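PDB 2ZF9: ScaE cell-surface anchored scaffoldin protein, which probably holds cellulosomal components at the bacterial cell surface by binding their dockerins through the cohesin module described here. Local coordinates for residues P12-A17 with Q146-S151; P32-T37 with Q178-G183; G68-F73 with S109-T114; E156-N161 with L170-T175. All blocks are in the same frame, centred on the assembly; numbering follows the deposited sequence.

Interaction 1: P12-A17 with Q146-S151; sequences PAAGQA and QVAYQS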
loop_
_atom_site.group_PDB
_atom_site.type_symbol
_atom_site.label_atom_id
_atom_site.label_comp_id
_atom_site.label_asym_id
_atom_site.label_seq_id
_atom_site.Cartn_x
_atom_site.Cartn_y
_atom_site.Cartn_z
ATOM N N PRO A 12 -5.346 -10.475 4.736
ATOM C CA PRO A 12 -3.892 -10.330 4.852
ATOM C C PRO A 12 -3.232 -9.661 3.654
ATOM O O PRO A 12 -3.826 -9.561 2.569
ATOM C CB PRO A 12 -3.413 -11.803 4.931
ATOM C CG PRO A 12 -4.346 -12.510 4.070
ATOM C CD PRO A 12 -5.710 -11.859 4.373
ATOM N N ALA A 13 -1.987 -9.239 3.859
ATOM C CA ALA A 13 -1.100 -8.852 2.788
ATOM C C ALA A 13 -0.866 -10.035 1.841
ATOM O O ALA A 13 -1.044 -11.206 2.237
ATOM C CB ALA A 13 0.272 -8.398 3.370
ATOM N N ALA A 14 -0.453 -9.726 0.609
ATOM C CA ALA A 14 -0.012 -10.756 -0.343
ATOM C C ALA A 14 1.413 -11.223 0.022
ATOM O O ALA A 14 2.049 -10.658 0.915
ATOM C CB ALA A 14 -0.060 -10.227 -1.755
ATOM N N GLY A 15 1.901 -12.286 -0.619
ATOM C CA GLY A 15 3.285 -12.731 -0.340
ATOM C C GLY A 15 3.309 -13.804 0.716
ATOM O O GLY A 15 2.612 -14.804 0.588
ATOM N N GLN A 16 4.108 -13.599 1.761
ATOM C CA GLN A 16 4.308 -14.587 2.807
ATOM C C GLN A 16 3.478 -14.264 4.060
ATOM O O GLN A 16 3.178 -13.093 4.319
ATOM C CB GLN A 16 5.791 -14.668 3.129
ATOM C CG GLN A 16 6.614 -15.126 1.906
ATOM C CD GLN A 16 8.118 -15.201 2.173
ATOM O OE1 GLN A 16 8.554 -15.288 3.320
ATOM N NE2 GLN A 16 8.917 -15.154 1.103
ATOM N N ALA A 17 3.065 -15.292 4.801
ATOM C CA ALA A 17 2.209 -15.065 5.960
ATOM C C ALA A 17 2.981 -14.323 7.020
ATOM O O ALA A 17 4.147 -14.637 7.278
ATOM C CB ALA A 17 1.684 -16.392 6.521
ATOM N N GLN A 146 -1.214 -4.473 -5.008
ATOM C CA GLN A 146 -1.235 -5.138 -3.726
ATOM C C GLN A 146 -0.133 -4.658 -2.779
ATOM O O GLN A 146 1.007 -4.415 -3.189
ATOM C CB GLN A 146 -1.049 -6.646 -3.930
ATOM C CG GLN A 146 -2.143 -7.299 -4.750
ATOM C CD GLN A 146 -1.888 -8.795 -4.953
ATOM O OE1 GLN A 146 -0.743 -9.237 -5.105
ATOM N NE2 GLN A 146 -2.951 -9.560 -4.962
ATOM N N VAL A 147 -0.471 -4.603 -1.494
ATOM C CA VAL A 147 0.562 -4.605 -0.443
ATOM C C VAL A 147 1.019 -6.032 -0.224
ATOM O O VAL A 147 0.195 -6.921 -0.068
ATOM C CB VAL A 147 0.014 -4.071 0.914
ATOM C CG1 VAL A 147 1.142 -4.175 2.024
ATOM C CG2 VAL A 147 -0.476 -2.598 0.742
ATOM N N ALA A 148 2.331 -6.248 -0.209
ATOM C CA ALA A 148 2.891 -7.591 -0.040
ATOM C C ALA A 148 3.788 -7.609 1.202
ATOM O O ALA A 148 4.430 -6.613 1.495
ATOM C CB ALA A 148 3.726 -7.963 -1.289
ATOM N N TYR A 149 3.875 -8.757 1.877
ATOM C CA TYR A 149 4.681 -8.923 3.080
ATOM C C TYR A 149 5.695 -10.045 2.836
ATOM O O TYR A 149 5.362 -11.085 2.274
ATOM C CB TYR A 149 3.797 -9.306 4.326
ATOM C CG TYR A 149 4.664 -9.500 5.555
ATOM C CD1 TYR A 149 5.118 -8.406 6.261
ATOM C CD2 TYR A 149 5.078 -10.773 5.977
ATOM C CE1 TYR A 149 5.977 -8.531 7.339
ATOM C CE2 TYR A 149 5.951 -10.911 7.076
ATOM C CZ TYR A 149 6.404 -9.760 7.737
ATOM O OH TYR A 149 7.231 -9.833 8.841
ATOM N N GLN A 150 6.925 -9.863 3.301
ATOM C CA GLN A 150 7.752 -11.029 3.627
ATOM C C GLN A 150 8.736 -10.732 4.734
ATOM O O GLN A 150 8.966 -9.580 5.034
ATOM C CB GLN A 150 8.468 -11.584 2.407
ATOM C CG GLN A 150 9.528 -10.719 1.822
ATOM C CD GLN A 150 9.623 -10.949 0.327
ATOM O OE1 GLN A 150 8.608 -10.985 -0.363
ATOM N NE2 GLN A 150 10.841 -11.123 -0.177
ATOM N N SER A 151 9.321 -11.789 5.315
ATOM C CA SER A 151 10.330 -11.646 6.368
ATOM C C SER A 151 11.596 -11.104 5.724
ATOM O O SER A 151 12.059 -11.643 4.730
ATOM C CB SER A 151 10.646 -13.014 7.012
ATOM O OG SER A 151 11.378 -12.883 8.240
#
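In Tyr149, CG lies anti to the backbone N (chi1 179°), and from there the ring turns an edge to the 12-17 segment, while Gln16 has CG anti to its own carbonyl carbon (chi1 -62°) and continues extended toward Gln150. The edge of the Tyr149 ring meets the backbone carbonyl of Gln16, with CD2 3.4 Å from Gln16 O and the oxygen near the ring plane. The base of the same side chain packs on the residue just before strand 14-15, Tyr149 CB lying 3.8 Å from Ala13 CB. An alanine in place of Tyr149 would keep this CB contact but would probably open a gap beside Gln16 O and deprive the rings of Tyr18 and Phe176, which also meet the tyrosine, of their aromatic partner. Farther along, the Gln16 and Gln150 side chains cross obliquely; Gln16 CD sits 3.6 Å from Gln150 CB, and the two amide planes differ by only 13°. At the other end Ala14 CB packs 3.6 Å from Gln146 OE1, an oxygen already hydrogen-bonded by Gln72. Three backbone bonds set this register: Ala14 N to Val147 O (3.0 Å), Tyr149 N to Ala14 O (2.8 Å) and Gln16 N to Tyr149 O (2.9 Å). Gly15 passes between them with a positive phi, and a beta carbon there would run into Tyr149 O. The result is a short parallel beta bridge, in which the two-residue strand 14-15 from the N-terminal region runs beside the end of strand 142-149 in a cohesin beta-sandwich.

Interaction 2: P32-T37 with Q178-G183; sequences PTLSIT and QGIEQG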
loop_
_atom_site.group_PDB
_atom_site.type_symbol
_atom_site.label_atom_id
_atom_site.label_comp_id
_atom_site.label_asym_id
_atom_site.label_seq_id
_atom_site.Cartn_x
_atom_site.Cartn_y
_atom_site.Cartn_z
ATOM N N PRO A 32 -5.338 -0.738 12.110
ATOM C CA PRO A 32 -5.258 -0.021 10.835
ATOM C C PRO A 32 -5.825 -0.765 9.631
ATOM O O PRO A 32 -5.833 -1.996 9.580
ATOM C CB PRO A 32 -3.754 0.222 10.645
ATOM C CG PRO A 32 -3.110 -0.005 12.050
ATOM C CD PRO A 32 -4.012 -1.087 12.657
ATOM N N THR A 33 -6.354 -0.018 8.672
ATOM C CA THR A 33 -6.662 -0.594 7.386
ATOM C C THR A 33 -5.810 0.125 6.382
ATOM O O THR A 33 -5.887 1.353 6.293
ATOM C CB THR A 33 -8.145 -0.401 6.991
ATOM O OG1 THR A 33 -8.973 -1.014 7.989
ATOM C CG2 THR A 33 -8.430 -1.053 5.652
ATOM N N LEU A 34 -5.039 -0.635 5.601
ATOM C CA LEU A 34 -4.339 -0.059 4.464
ATOM C C LEU A 34 -5.113 -0.470 3.243
ATOM O O LEU A 34 -5.446 -1.660 3.094
ATOM C CB LEU A 34 -2.921 -0.614 4.360
ATOM C CG LEU A 34 -2.002 -0.350 5.540
ATOM C CD1 LEU A 34 -0.599 -0.866 5.190
ATOM C CD2 LEU A 34 -1.998 1.136 5.851
ATOM N N SER A 35 -5.407 0.492 2.369
ATOM C CA SER A 35 -6.188 0.163 1.175
ATOM C C SER A 35 -5.583 0.799 -0.065
ATOM O O SER A 35 -5.010 1.904 -0.004
ATOM C CB SER A 35 -7.668 0.570 1.351
ATOM O OG SER A 35 -7.782 1.946 1.595
ATOM N N ILE A 36 -5.697 0.092 -1.186
ATOM C CA ILE A 36 -5.242 0.619 -2.488
ATOM C C ILE A 36 -6.470 0.832 -3.351
ATOM O O ILE A 36 -7.435 0.054 -3.281
ATOM C CB ILE A 36 -4.259 -0.331 -3.150
ATOM C CG1 ILE A 36 -2.952 -0.379 -2.320
ATOM C CG2 ILE A 36 -4.018 0.035 -4.654
ATOM C CD1 ILE A 36 -1.970 -1.463 -2.806
ATOM N N THR A 37 -6.414 1.898 -4.147
ATOM C CA THR A 37 -7.467 2.281 -5.089
ATOM C C THR A 37 -8.024 1.083 -5.864
ATOM O O THR A 37 -7.277 0.263 -6.386
ATOM C CB THR A 37 -6.919 3.337 -6.105
ATOM O OG1 THR A 37 -6.249 4.400 -5.390
ATOM C CG2 THR A 37 -8.063 3.916 -6.953
ATOM N N GLN A 178 -4.832 -8.904 8.795
ATOM C CA GLN A 178 -6.262 -8.624 8.633
ATOM C C GLN A 178 -6.600 -7.249 8.034
ATOM O O GLN A 178 -7.746 -7.004 7.624
ATOM C CB GLN A 178 -6.984 -8.749 9.996
ATOM C CG GLN A 178 -6.894 -10.148 10.672
ATOM C CD GLN A 178 -7.495 -11.272 9.836
ATOM O OE1 GLN A 178 -8.313 -11.040 8.955
ATOM N NE2 GLN A 178 -7.087 -12.518 10.136
ATOM N N GLY A 179 -5.630 -6.342 7.985
ATOM C CA GLY A 179 -5.994 -4.957 7.689
ATOM C C GLY A 179 -5.647 -4.521 6.283
ATOM O O GLY A 179 -5.519 -3.318 6.029
ATOM N N ILE A 180 -5.504 -5.469 5.350
ATOM C CA ILE A 180 -5.153 -5.058 3.980
ATOM C C ILE A 180 -6.359 -5.160 3.074
ATOM O O ILE A 180 -6.973 -6.220 2.998
ATOM C CB ILE A 180 -3.981 -5.886 3.379
ATOM C CG1 ILE A 180 -2.725 -5.827 4.275
ATOM C CG2 ILE A 180 -3.702 -5.389 1.959
ATOM C CD1 ILE A 180 -2.202 -4.377 4.568
ATOM N N GLU A 181 -6.700 -4.053 2.409
ATOM C CA GLU A 181 -7.693 -4.047 1.351
ATOM C C GLU A 181 -6.972 -3.840 0.003
ATOM O O GLU A 181 -6.529 -2.740 -0.318
ATOM C CB GLU A 181 -8.735 -2.978 1.640
ATOM C CG GLU A 181 -9.950 -2.950 0.695
ATOM C CD GLU A 181 -10.786 -1.651 0.851
ATOM O OE1 GLU A 181 -10.831 -1.099 1.992
ATOM O OE2 GLU A 181 -11.382 -1.179 -0.162
ATOM N N GLN A 182 -6.811 -4.917 -0.764
ATOM C CA GLN A 182 -6.033 -4.848 -1.996
ATOM C C GLN A 182 -6.815 -4.054 -3.061
ATOM O O GLN A 182 -8.057 -3.918 -2.984
ATOM C CB GLN A 182 -5.707 -6.269 -2.524
ATOM C CG GLN A 182 -4.957 -7.207 -1.553
ATOM C CD GLN A 182 -3.541 -6.729 -1.198
ATOM O OE1 GLN A 182 -3.245 -5.538 -1.256
ATOM N NE2 GLN A 182 -2.660 -7.664 -0.830
ATOM N N GLY A 183 -6.090 -3.531 -4.046
ATOM C CA GLY A 183 -6.725 -2.776 -5.105
ATOM C C GLY A 183 -6.464 -3.349 -6.478
ATOM O O GLY A 183 -5.956 -4.484 -6.631
HETATM O O HOH W 1 -9.066 -1.077 -1.770
HETATM O O HOH W 2 -10.158 1.222 -1.757
#
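Residues 32-37 and 179-183 run in nearly the same direction, 5° apart, and pair as parallel beta strands, Leu34 opposite Ile180 and Ser35 opposite Glu181. Leu34 N donates to Gly179 O (2.8 Å), Glu181 N to Leu34 O (2.8 Å) and Ile36 N to Glu181 O (3.1 Å). CA-H...O contacts fill in between, among them Thr33 CA to Gly179 O at 3.3 Å. Gly179 comes so close that a beta carbon on it would collide with Pro32 O. On one face Ile180 CD1 reaches across to Leu34 CB at 3.8 Å, and Val147 and Val57 pack against this pair from strands 142-149 and 50-58. Ser35 and Glu181 occupy the opposite face. Glu181 CG is anti to the backbone N (chi1 -173°) and the chain is extended beyond it; OE1 lies 3.6 Å from Ser35 CB. Water 2 lies 3.1 Å from Glu181 OE2, placed to donate to it, though it has more acceptors nearby than protons; OE2 also has a long, weak ion pair with Lys38. The two faces thus differ in character: aliphatic branches close the interior side, a hydrated carboxylate and a serine line the other, and backbone hydrogen bonds, not side-chain ones, join the strands.

Interaction 3: G68-F73 with S109-T114; sequences GLHIQF and SFFTAT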
loop_
_atom_site.group_PDB
_atom_site.type_symbol
_atom_site.label_atom_id
_atom_site.label_comp_id
_atom_site.label_asym_id
_atom_site.label_seq_id
_atom_site.Cartn_x
_atom_site.Cartn_y
_atom_site.Cartn_z
ATOM N N GLY A 68 7.078 0.442 6.513
ATOM C CA GLY A 68 7.921 -0.086 5.429
ATOM C C GLY A 68 6.913 -0.902 4.644
ATOM O O GLY A 68 6.362 -1.892 5.163
ATOM N N LEU A 69 6.600 -0.459 3.433
ATOM C CA LEU A 69 5.485 -1.070 2.704
ATOM C C LEU A 69 5.867 -1.328 1.271
ATOM O O LEU A 69 6.224 -0.383 0.546
ATOM C CB LEU A 69 4.246 -0.197 2.793
ATOM C CG LEU A 69 3.671 0.019 4.205
ATOM C CD1 LEU A 69 2.610 1.107 4.138
ATOM C CD2 LEU A 69 3.041 -1.270 4.764
ATOM N N HIS A 70 5.821 -2.603 0.870
ATOM C CA HIS A 70 6.125 -2.965 -0.504
ATOM C C HIS A 70 4.832 -3.050 -1.287
ATOM O O HIS A 70 3.885 -3.720 -0.879
ATOM C CB HIS A 70 6.830 -4.319 -0.580
ATOM C CG HIS A 70 8.264 -4.275 -0.151
ATOM N ND1 HIS A 70 8.656 -4.499 1.149
ATOM C CD2 HIS A 70 9.404 -4.077 -0.862
ATOM C CE1 HIS A 70 9.974 -4.429 1.232
ATOM N NE2 HIS A 70 10.454 -4.181 0.019
ATOM N N ILE A 71 4.787 -2.371 -2.424
ATOM C CA ILE A 71 3.598 -2.429 -3.250
ATOM C C ILE A 71 3.985 -3.194 -4.504
ATOM O O ILE A 71 4.980 -2.867 -5.141
ATOM C CB ILE A 71 3.128 -0.982 -3.615
ATOM C CG1 ILE A 71 2.696 -0.273 -2.318
ATOM C CG2 ILE A 71 1.986 -1.005 -4.675
ATOM C CD1 ILE A 71 2.489 1.186 -2.495
ATOM N N GLN A 72 3.216 -4.220 -4.839
ATOM C CA GLN A 72 3.511 -4.985 -6.050
ATOM C C GLN A 72 2.281 -4.953 -6.948
ATOM O O GLN A 72 1.158 -4.786 -6.452
ATOM C CB GLN A 72 3.887 -6.433 -5.721
ATOM C CG GLN A 72 2.787 -7.207 -5.078
ATOM C CD GLN A 72 3.212 -8.617 -4.724
ATOM O OE1 GLN A 72 4.419 -8.907 -4.555
ATOM N NE2 GLN A 72 2.230 -9.499 -4.582
ATOM N N PHE A 73 2.499 -5.101 -8.249
ATOM C CA PHE A 73 1.386 -4.998 -9.197
ATOM C C PHE A 73 1.557 -5.987 -10.364
ATOM O O PHE A 73 2.654 -6.473 -10.652
ATOM C CB PHE A 73 1.260 -3.562 -9.722
ATOM C CG PHE A 73 2.587 -2.947 -10.131
ATOM C CD1 PHE A 73 3.332 -2.157 -9.217
ATOM C CD2 PHE A 73 3.103 -3.142 -11.433
ATOM C CE1 PHE A 73 4.566 -1.598 -9.581
ATOM C CE2 PHE A 73 4.330 -2.576 -11.814
ATOM C CZ PHE A 73 5.074 -1.788 -10.868
ATOM N N SER A 109 7.354 -3.970 -8.606
ATOM C CA SER A 109 7.140 -3.599 -7.200
ATOM C C SER A 109 8.036 -2.421 -6.809
ATOM O O SER A 109 9.128 -2.236 -7.378
ATOM C CB SER A 109 7.409 -4.809 -6.276
ATOM O OG SER A 109 8.784 -5.132 -6.214
ATOM N N PHE A 110 7.591 -1.664 -5.812
ATOM C CA PHE A 110 8.437 -0.635 -5.214
ATOM C C PHE A 110 8.259 -0.625 -3.688
ATOM O O PHE A 110 7.336 -1.218 -3.133
ATOM C CB PHE A 110 8.194 0.767 -5.863
ATOM C CG PHE A 110 6.802 1.325 -5.650
ATOM C CD1 PHE A 110 5.743 0.954 -6.503
ATOM C CD2 PHE A 110 6.547 2.231 -4.614
ATOM C CE1 PHE A 110 4.451 1.447 -6.340
ATOM C CE2 PHE A 110 5.244 2.760 -4.431
ATOM C CZ PHE A 110 4.190 2.385 -5.286
ATOM N N PHE A 111 9.178 0.029 -3.022
ATOM C CA PHE A 111 9.203 0.034 -1.571
ATOM C C PHE A 111 9.021 1.455 -1.083
ATOM O O PHE A 111 9.609 2.409 -1.643
ATOM C CB PHE A 111 10.536 -0.538 -1.061
ATOM C CG PHE A 111 10.694 -0.473 0.451
ATOM C CD1 PHE A 111 9.824 -1.182 1.292
ATOM C CD2 PHE A 111 11.728 0.262 1.016
ATOM C CE1 PHE A 111 9.979 -1.152 2.698
ATOM C CE2 PHE A 111 11.912 0.314 2.396
ATOM C CZ PHE A 111 11.061 -0.392 3.245
ATOM N N THR A 112 8.202 1.600 -0.048
ATOM C CA THR A 112 8.012 2.914 0.596
ATOM C C THR A 112 8.335 2.782 2.072
ATOM O O THR A 112 8.121 1.721 2.655
ATOM C CB THR A 112 6.552 3.412 0.463
ATOM O OG1 THR A 112 5.664 2.483 1.138
ATOM C CG2 THR A 112 6.167 3.598 -1.053
ATOM N N ALA A 113 8.825 3.856 2.698
ATOM C CA ALA A 113 9.186 3.814 4.138
ATOM C C ALA A 113 8.945 5.189 4.739
ATOM O O ALA A 113 9.080 6.197 4.056
ATOM C CB ALA A 113 10.682 3.393 4.361
ATOM N N THR A 114 8.489 5.202 5.989
ATOM C CA THR A 114 8.287 6.459 6.723
ATOM C C THR A 114 8.843 6.259 8.124
ATOM O O THR A 114 8.982 5.127 8.620
ATOM C CB THR A 114 6.797 6.874 6.862
ATOM O OG1 THR A 114 6.110 5.935 7.708
ATOM C CG2 THR A 114 6.078 7.003 5.484
#
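His70 and Phe111 lean across the strand pair at a slant, their ring planes 34° apart and their centroids 4.4 Å from each other. Phe111 CD1 stands over the centre of the imidazole, 3.2 Å above its plane. The same phenyl also meets the start of the opposite strand, Phe111 CE1 lying 3.6 Å from Gly68 CA. An alanine in place of His70 would probably leave Phe111 CD1 facing a gap and Asp157 OD1 without the hydrogen bond it shares with ND1. On the other face Ile71 and Phe110 lie side by side, pointing the same way. Ile71 CB makes a CH-pi contact over the Phe110 face, offset toward the rim, 4.1 Å from the centroid, and Ile71 CD1 touches Phe110 CZ at 3.5 Å. Leu69 O is gripped twice, by Thr112 N at 2.9 Å and by Thr112 OG1 at 3.0 Å. The two strands are antiparallel neighbours, flanked by strand 99-106 beyond 109-115 and by strands 142-149 and 158-160 beyond 66-73, while strand 124-132 packs Leu126, Phe129 and Trp127 under the face bearing Leu69, Ile71, Phe110 and Thr112.

Interaction 4: E156-N161 with L170-T175; sequences EDLFTN and LMQAWT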
loop_
_atom_site.group_PDB
_atom_site.type_symbol
_atom_site.label_atom_id
_atom_site.label_comp_id
_atom_site.label_asym_id
_atom_site.label_seq_id
_atom_site.Cartn_x
_atom_site.Cartn_y
_atom_site.Cartn_z
ATOM N N GLU A 156 12.600 -3.807 5.944
ATOM C CA GLU A 156 11.548 -4.616 6.532
ATOM C C GLU A 156 10.168 -4.057 6.272
ATOM O O GLU A 156 9.988 -2.821 6.203
ATOM C CB GLU A 156 11.725 -4.705 8.042
ATOM C CG GLU A 156 12.870 -5.586 8.509
ATOM C CD GLU A 156 13.048 -5.420 10.013
ATOM O OE1 GLU A 156 12.530 -6.264 10.775
ATOM O OE2 GLU A 156 13.609 -4.384 10.427
ATOM N N ASP A 157 9.196 -4.971 6.182
ATOM C CA ASP A 157 7.805 -4.600 6.144
ATOM C C ASP A 157 7.329 -4.300 7.565
ATOM O O ASP A 157 7.423 -5.147 8.482
ATOM C CB ASP A 157 6.968 -5.698 5.493
ATOM C CG ASP A 157 7.337 -5.926 4.009
ATOM O OD1 ASP A 157 7.340 -4.949 3.222
ATOM O OD2 ASP A 157 7.608 -7.097 3.653
ATOM N N LEU A 158 6.850 -3.081 7.754
ATOM C CA LEU A 158 6.570 -2.564 9.087
ATOM C C LEU A 158 5.353 -1.648 9.051
ATOM O O LEU A 158 5.102 -0.966 8.060
ATOM C CB LEU A 158 7.737 -1.713 9.622
ATOM C CG LEU A 158 9.098 -2.348 9.900
ATOM C CD1 LEU A 158 10.044 -1.250 10.336
ATOM C CD2 LEU A 158 9.005 -3.457 10.971
ATOM N N PHE A 159 4.598 -1.648 10.148
ATOM C CA PHE A 159 3.580 -0.623 10.326
ATOM C C PHE A 159 3.356 -0.493 11.820
ATOM O O PHE A 159 2.614 -1.288 12.405
ATOM C CB PHE A 159 2.256 -0.952 9.626
ATOM C CG PHE A 159 1.344 0.243 9.566
ATOM C CD1 PHE A 159 1.343 1.057 8.458
ATOM C CD2 PHE A 159 0.547 0.593 10.657
ATOM C CE1 PHE A 159 0.551 2.236 8.415
ATOM C CE2 PHE A 159 -0.264 1.749 10.604
ATOM C CZ PHE A 159 -0.232 2.571 9.483
ATOM N N THR A 160 4.015 0.477 12.445
ATOM C CA THR A 160 4.194 0.408 13.901
ATOM C C THR A 160 4.482 1.798 14.446
ATOM O O THR A 160 4.451 2.768 13.686
ATOM C CB THR A 160 5.310 -0.640 14.314
ATOM O OG1 THR A 160 5.202 -0.949 15.708
ATOM C CG2 THR A 160 6.748 -0.188 13.942
ATOM N N ASN A 161 4.695 1.891 15.763
ATOM C CA ASN A 161 4.827 3.191 16.431
ATOM C C ASN A 161 6.287 3.484 16.792
ATOM O O ASN A 161 7.153 2.628 16.559
ATOM C CB ASN A 161 3.865 3.289 17.643
ATOM C CG ASN A 161 4.088 2.201 18.688
ATOM O OD1 ASN A 161 5.101 1.501 18.667
ATOM N ND2 ASN A 161 3.137 2.065 19.615
ATOM N N LEU A 170 1.124 -5.187 18.080
ATOM C CA LEU A 170 -0.228 -5.668 17.842
ATOM C C LEU A 170 -0.831 -4.991 16.618
ATOM O O LEU A 170 -1.510 -5.636 15.832
ATOM C CB LEU A 170 -1.141 -5.370 19.052
ATOM C CG LEU A 170 -1.042 -6.364 20.219
ATOM C CD1 LEU A 170 -1.781 -5.824 21.470
ATOM C CD2 LEU A 170 -1.588 -7.758 19.848
HETATM N N MSE A 171 -0.654 -3.667 16.505
HETATM C CA MSE A 171 -1.224 -2.953 15.368
HETATM C C MSE A 171 -0.522 -3.426 14.083
HETATM O O MSE A 171 -1.150 -3.512 13.038
HETATM C CB MSE A 171 -1.108 -1.427 15.565
HETATM C CG MSE A 171 0.243 -0.858 15.266
HETATM SE SE MSE A 171 0.256 1.152 15.249
HETATM C CE MSE A 171 -1.225 1.579 14.627
ATOM N N GLN A 172 0.782 -3.715 14.155
ATOM C CA GLN A 172 1.476 -4.247 12.964
ATOM C C GLN A 172 0.937 -5.633 12.574
ATOM O O GLN A 172 0.706 -5.910 11.399
ATOM C CB GLN A 172 2.975 -4.381 13.229
ATOM C CG GLN A 172 3.789 -4.770 11.998
ATOM C CD GLN A 172 5.254 -4.494 12.233
ATOM O OE1 GLN A 172 5.691 -3.354 12.168
ATOM N NE2 GLN A 172 6.001 -5.533 12.558
ATOM N N ALA A 173 0.802 -6.520 13.560
ATOM C CA ALA A 173 0.267 -7.847 13.312
ATOM C C ALA A 173 -1.141 -7.724 12.730
ATOM O O ALA A 173 -1.467 -8.421 11.767
ATOM C CB ALA A 173 0.251 -8.675 14.610
ATOM N N TRP A 174 -1.970 -6.835 13.297
ATOM C CA TRP A 174 -3.305 -6.632 12.731
ATOM C C TRP A 174 -3.175 -6.193 11.268
ATOM O O TRP A 174 -3.872 -6.704 10.397
ATOM C CB TRP A 174 -4.162 -5.592 13.520
ATOM C CG TRP A 174 -5.465 -5.373 12.789
ATOM C CD1 TRP A 174 -5.711 -4.471 11.794
ATOM C CD2 TRP A 174 -6.654 -6.168 12.924
ATOM N NE1 TRP A 174 -7.009 -4.637 11.324
ATOM C CE2 TRP A 174 -7.599 -5.678 11.996
ATOM C CE3 TRP A 174 -7.007 -7.248 13.754
ATOM C CZ2 TRP A 174 -8.880 -6.236 11.859
ATOM C CZ3 TRP A 174 -8.295 -7.809 13.634
ATOM C CH2 TRP A 174 -9.221 -7.283 12.711
ATOM N N THR A 175 -2.319 -5.218 11.012
ATOM C CA THR A 175 -2.259 -4.620 9.681
ATOM C C THR A 175 -1.984 -5.680 8.596
ATOM O O THR A 175 -2.676 -5.747 7.591
ATOM C CB THR A 175 -1.140 -3.595 9.644
ATOM O OG1 THR A 175 -1.513 -2.503 10.461
ATOM C CG2 THR A 175 -0.906 -3.049 8.213
#
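Gln172 OE1 accepts the backbone N-H of Phe159 at 2.9 Å, the one hydrogen bond between strand 158-160 and helical residues 170-175. The donor stands 33° out of the amide carbonyl plane. Around the same oxygen gather carbon atoms of the residues before and after: Leu158 CA at 3.3 Å and Thr160 CB at 3.5 Å. Gln172 leaves the helix with CB 3.2 Å from Phe159 O. Its CG is anti to the backbone N (chi1 -173°), and the extended chain beyond brings the amide over the strand. The Phe159 side chain crosses those of Met171 and Thr175 at about a right angle. Met171, here a selenomethionine, brings its CE to the edge of the phenyl, 4.1 Å from CE2, and Thr175 OG1 lies 3.7 Å from Phe159 CD2. That hydroxyl is fixed by donating to Met171 O at 2.8 Å, a carbonyl that also receives Thr175 N from the opposite face of its plane. In the next shell, Tyr18 OH hydrogen-bonds Gln172 NE2, which settles the turn of the amide, Tyr64 stacks on the Phe159 ring, and Leu34 touches both Phe159 and Thr175. The strand itself is held by backbone bonds from Leu158 to Gly68 and from Thr160 to Ala65 and Ala66. Residues 158-160 and 170-175 run at 134° to each other, and the arrangement seats helix 166-178 across the end of the beta-sandwich, just before the last strand of this cohesin module.

The four contacts lie close together, centres 11 to 14 Å apart, and are joined because their strands are neighbours, 142-149 lying beside both 180-187 and 66-73. Interaction 1 joins interaction 2 through Gln182 OE1, 2.9 Å from Val147 N, and interaction 3 through backbone bonds such as Gln146 O with Gln72 N (2.8 Å). Asp157 of interaction 4 reaches both interaction 1, where its OD2 lies 2.9 Å from Gln150 N, and interaction 3. Interactions 2 and 4 meet where Pro32 CG packs 3.6 Å from Met171 CE. No ligand is bound; by analogy with other cohesins, the surface of strands 142-149, 66-73, 109-115 and 99-106 is probably the one that receives dockerin.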